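Local coordinates for glycosyl hydrolase, family 31/fibronectin type III domain protein (Clostridium perfringens, PDB 4LKS) that binds galactose through a calcium-containing beta-sandwich carbohydrate-binding module (CBM32) of a family 31 glycoside hydrolase, at residues Asn77-Leu82 / Leu162-Lys167. Numbering follows the deposited sequence.
Sequences NQIDYL and LVFYGK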
ATOM      1  N   ASN A  77     -14.208  -0.116   0.491  1.00  9.31           N
ATOM      2  CA  ASN A  77     -14.295  -1.050  -0.640  1.00 11.35           C
ATOM      3  C   ASN A  77     -13.293  -0.839  -1.771  1.00  8.75           C
ATOM      4  O   ASN A  77     -13.388  -1.468  -2.827  1.00  8.90           O
ATOM      5  CB  ASN A  77     -15.720  -1.154  -1.192  1.00 14.09           C
ATOM      6  CG  ASN A  77     -16.254   0.165  -1.686  1.00 16.37           C
ATOM      7  OD1 ASN A  77     -15.499   1.076  -2.001  1.00 15.03           O
ATOM      8  ND2 ASN A  77     -17.578   0.271  -1.760  1.00 21.79           N
ATOM      9  N   GLN A  78     -12.312   0.026  -1.540  1.00  8.94           N
ATOM     10  CA  GLN A  78     -11.237   0.189  -2.501  1.00  8.31           C
ATOM     11  C   GLN A  78     -10.044   0.842  -1.833  1.00  7.51           C
ATOM     12  O   GLN A  78     -10.217   1.673  -0.930  1.00  8.44           O
ATOM     13  CB  GLN A  78     -11.709   1.035  -3.693  1.00  8.67           C
ATOM     14  CG  GLN A  78     -10.694   1.175  -4.815  1.00  8.31           C
ATOM     15  CD  GLN A  78     -11.225   1.979  -5.978  1.00  9.38           C
ATOM     16  OE1 GLN A  78     -12.375   1.807  -6.379  1.00 11.12           O
ATOM     17  NE2 GLN A  78     -10.382   2.848  -6.542  1.00  9.71           N
ATOM     18  N   ILE A  79      -8.839   0.473  -2.260  1.00  7.72           N
ATOM     19  CA  ILE A  79      -7.671   1.310  -2.006  1.00  8.03           C
ATOM     20  C   ILE A  79      -6.950   1.500  -3.322  1.00  9.15           C
ATOM     21  O   ILE A  79      -7.085   0.663  -4.205  1.00  9.90           O
ATOM     22  CB  ILE A  79      -6.692   0.736  -0.951  1.00  9.04           C
ATOM     23  CG1 ILE A  79      -6.073  -0.579  -1.425  1.00 10.96           C
ATOM     24  CG2 ILE A  79      -7.396   0.576   0.399  1.00 10.10           C
ATOM     25  CD1 ILE A  79      -4.915  -1.048  -0.552  1.00 12.42           C
ATOM     26  N   ASP A  80      -6.231   2.610  -3.471  1.00  7.13           N
ATOM     27  CA  ASP A  80      -5.301   2.778  -4.590  1.00  8.68           C
ATOM     28  C   ASP A  80      -3.879   2.679  -4.085  1.00  9.29           C
ATOM     29  O   ASP A  80      -3.530   3.255  -3.044  1.00  9.44           O
ATOM     30  CB  ASP A  80      -5.439   4.144  -5.279  1.00  8.18           C
ATOM     31  CG  ASP A  80      -6.784   4.367  -5.932  1.00 11.69           C
ATOM     32  OD1 ASP A  80      -7.544   3.408  -6.181  1.00  9.68           O
ATOM     33  OD2 ASP A  80      -7.077   5.555  -6.204  1.00 14.40           O
ATOM     34  N   TYR A  81      -3.045   1.972  -4.832  1.00  7.81           N
ATOM     35  CA  TYR A  81      -1.621   1.914  -4.549  1.00  7.14           C
ATOM     36  C   TYR A  81      -0.889   2.823  -5.539  1.00  7.39           C
ATOM     37  O   TYR A  81      -1.023   2.652  -6.747  1.00  9.27           O
ATOM     38  CB  TYR A  81      -1.126   0.466  -4.673  1.00  8.19           C
ATOM     39  CG  TYR A  81       0.383   0.320  -4.668  1.00  7.79           C
ATOM     40  CD1 TYR A  81       1.102   0.335  -3.473  1.00  8.70           C
ATOM     41  CD2 TYR A  81       1.091   0.189  -5.859  1.00  9.18           C
ATOM     42  CE1 TYR A  81       2.489   0.199  -3.466  1.00  8.72           C
ATOM     43  CE2 TYR A  81       2.483   0.050  -5.863  1.00  9.52           C
ATOM     44  CZ  TYR A  81       3.168   0.061  -4.664  1.00  7.24           C
ATOM     45  OH  TYR A  81       4.534  -0.070  -4.672  1.00  8.88           O
ATOM     46  N   LEU A  82      -0.130   3.791  -5.032  1.00  7.72           N
ATOM     47  CA  LEU A  82       0.679   4.662  -5.888  1.00 10.36           C
ATOM     48  C   LEU A  82       2.136   4.265  -5.751  1.00  7.82           C
ATOM     49  O   LEU A  82       2.719   4.384  -4.672  1.00  9.80           O
ATOM     50  CB  LEU A  82       0.497   6.139  -5.517  1.00  8.88           C
ATOM     51  CG  LEU A  82       1.312   7.124  -6.369  1.00  9.61           C
ATOM     52  CD1 LEU A  82       0.804   7.134  -7.803  1.00 12.79           C
ATOM     53  CD2 LEU A  82       1.273   8.532  -5.768  1.00 11.51           C
ATOM     54  N   LEU A 162      -1.043   5.233  -0.284  1.00  8.90           N
ATOM     55  CA  LEU A 162      -2.208   4.356  -0.241  1.00  7.79           C
ATOM     56  C   LEU A 162      -3.411   5.274  -0.048  1.00 10.92           C
ATOM     57  O   LEU A 162      -3.464   6.058   0.917  1.00 12.37           O
ATOM     58  CB  LEU A 162      -2.099   3.366   0.914  1.00  9.42           C
ATOM     59  CG  LEU A 162      -0.908   2.415   0.858  1.00  8.91           C
ATOM     60  CD1 LEU A 162      -0.786   1.667   2.180  1.00 14.87           C
ATOM     61  CD2 LEU A 162      -1.042   1.411  -0.288  1.00 11.25           C
ATOM     62  N   VAL A 163      -4.363   5.199  -0.967  1.00  9.37           N
ATOM     63  CA  VAL A 163      -5.563   6.032  -0.941  1.00  9.05           C
ATOM     64  C   VAL A 163      -6.738   5.136  -0.562  1.00  7.74           C
ATOM     65  O   VAL A 163      -6.874   4.047  -1.108  1.00  9.64           O
ATOM     66  CB  VAL A 163      -5.819   6.682  -2.324  1.00 10.05           C
ATOM     67  CG1 VAL A 163      -7.057   7.585  -2.277  1.00  9.38           C
ATOM     68  CG2 VAL A 163      -4.572   7.459  -2.808  1.00 12.32           C
ATOM     69  N   PHE A 164      -7.578   5.582   0.363  1.00  7.85           N
ATOM     70  CA  PHE A 164      -8.666   4.769   0.876  1.00  9.54           C
ATOM     71  C   PHE A 164     -10.013   5.304   0.436  1.00  9.03           C
ATOM     72  O   PHE A 164     -10.217   6.525   0.379  1.00 10.03           O
ATOM     73  CB  PHE A 164      -8.614   4.753   2.413  1.00  9.30           C
ATOM     74  CG  PHE A 164      -7.521   3.893   2.979  1.00  8.56           C
ATOM     75  CD1 PHE A 164      -6.186   4.237   2.814  1.00  9.72           C
ATOM     76  CD2 PHE A 164      -7.828   2.744   3.684  1.00 11.63           C
ATOM     77  CE1 PHE A 164      -5.177   3.428   3.331  1.00  8.50           C
ATOM     78  CE2 PHE A 164      -6.820   1.933   4.208  1.00 11.07           C
ATOM     79  CZ  PHE A 164      -5.500   2.280   4.030  1.00 11.84           C
ATOM     80  N   TYR A 165     -10.924   4.388   0.132  1.00  7.69           N
ATOM     81  CA  TYR A 165     -12.297   4.733  -0.236  1.00  7.73           C
ATOM     82  C   TYR A 165     -13.305   4.026   0.654  1.00 11.44           C
ATOM     83  O   TYR A 165     -13.336   2.784   0.743  1.00 10.25           O
ATOM     84  CB  TYR A 165     -12.604   4.331  -1.678  1.00  9.98           C
ATOM     85  CG  TYR A 165     -11.741   4.990  -2.716  1.00  7.64           C
ATOM     86  CD1 TYR A 165     -10.446   4.541  -2.957  1.00  7.55           C
ATOM     87  CD2 TYR A 165     -12.221   6.053  -3.474  1.00  9.40           C
ATOM     88  CE1 TYR A 165      -9.649   5.141  -3.932  1.00  8.26           C
ATOM     89  CE2 TYR A 165     -11.433   6.647  -4.450  1.00 10.27           C
ATOM     90  CZ  TYR A 165     -10.149   6.188  -4.667  1.00  9.90           C
ATOM     91  OH  TYR A 165      -9.362   6.766  -5.637  1.00 10.49           O
ATOM     92  N   GLY A 166     -14.176   4.814   1.271  1.00  9.34           N
ATOM     93  CA  GLY A 166     -15.234   4.254   2.078  1.00 11.41           C
ATOM     94  C   GLY A 166     -16.080   5.322   2.726  1.00 11.74           C
ATOM     95  O   GLY A 166     -15.911   6.519   2.451  1.00 14.36           O
ATOM     96  N   LYS A 167     -16.992   4.891   3.594  1.00 13.18           N
ATOM     97  CA  LYS A 167     -17.836   5.856   4.296  1.00 16.09           C
ATOM     98  C   LYS A 167     -18.047   5.440   5.737  1.00 16.06           C
ATOM     99  O   LYS A 167     -18.115   4.247   6.018  1.00 14.46           O
ATOM    100  CB  LYS A 167     -19.191   6.004   3.592  1.00 24.05           C
TER
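Y165 gives its hydroxyl hydrogen to D80, with OH 2.6 Å from OD2, across two antiparallel neighbours in one sheet of the beta-sandwich typical of F5/8 type C domains. The hydroxyl meets OD2 from above the carboxylate plane, 37° out of it. Q78 lies alongside the tyrosine, amide and ring planes 39° apart, with NE2 3.6 Å from Y165 CE1. Q78 CG stands anti to the backbone N (chi1 -175°) and the chain runs on extended, which carries the amide over the CE1 side of the ring, toward its rim, while NE2 donates to D80 OD1 at 2.9 Å, on the syn side. Each carboxylate oxygen thus receives a hydrogen bond, which would favour the charged form of this buried aspartate. The backbone N of K13 hydrogen-bonds Q78 OE1.

The opposite sheet face is largely apolar, suiting the sandwich interior. I79 sets CG2 over the F164 ring, 4.1 Å from its centroid, as a CH-pi contact; F164 also packs on I68 and L70 of the other sheet. Methyl CD2 of L162 meets the ring edge of Y81, whose buried hydroxyl is satisfied by S158 O and V92 N. Within the sheet, the backbones of D80 and V163 form an antiparallel hydrogen-bonded pair, D80 N lying 2.8 Å from V163 O.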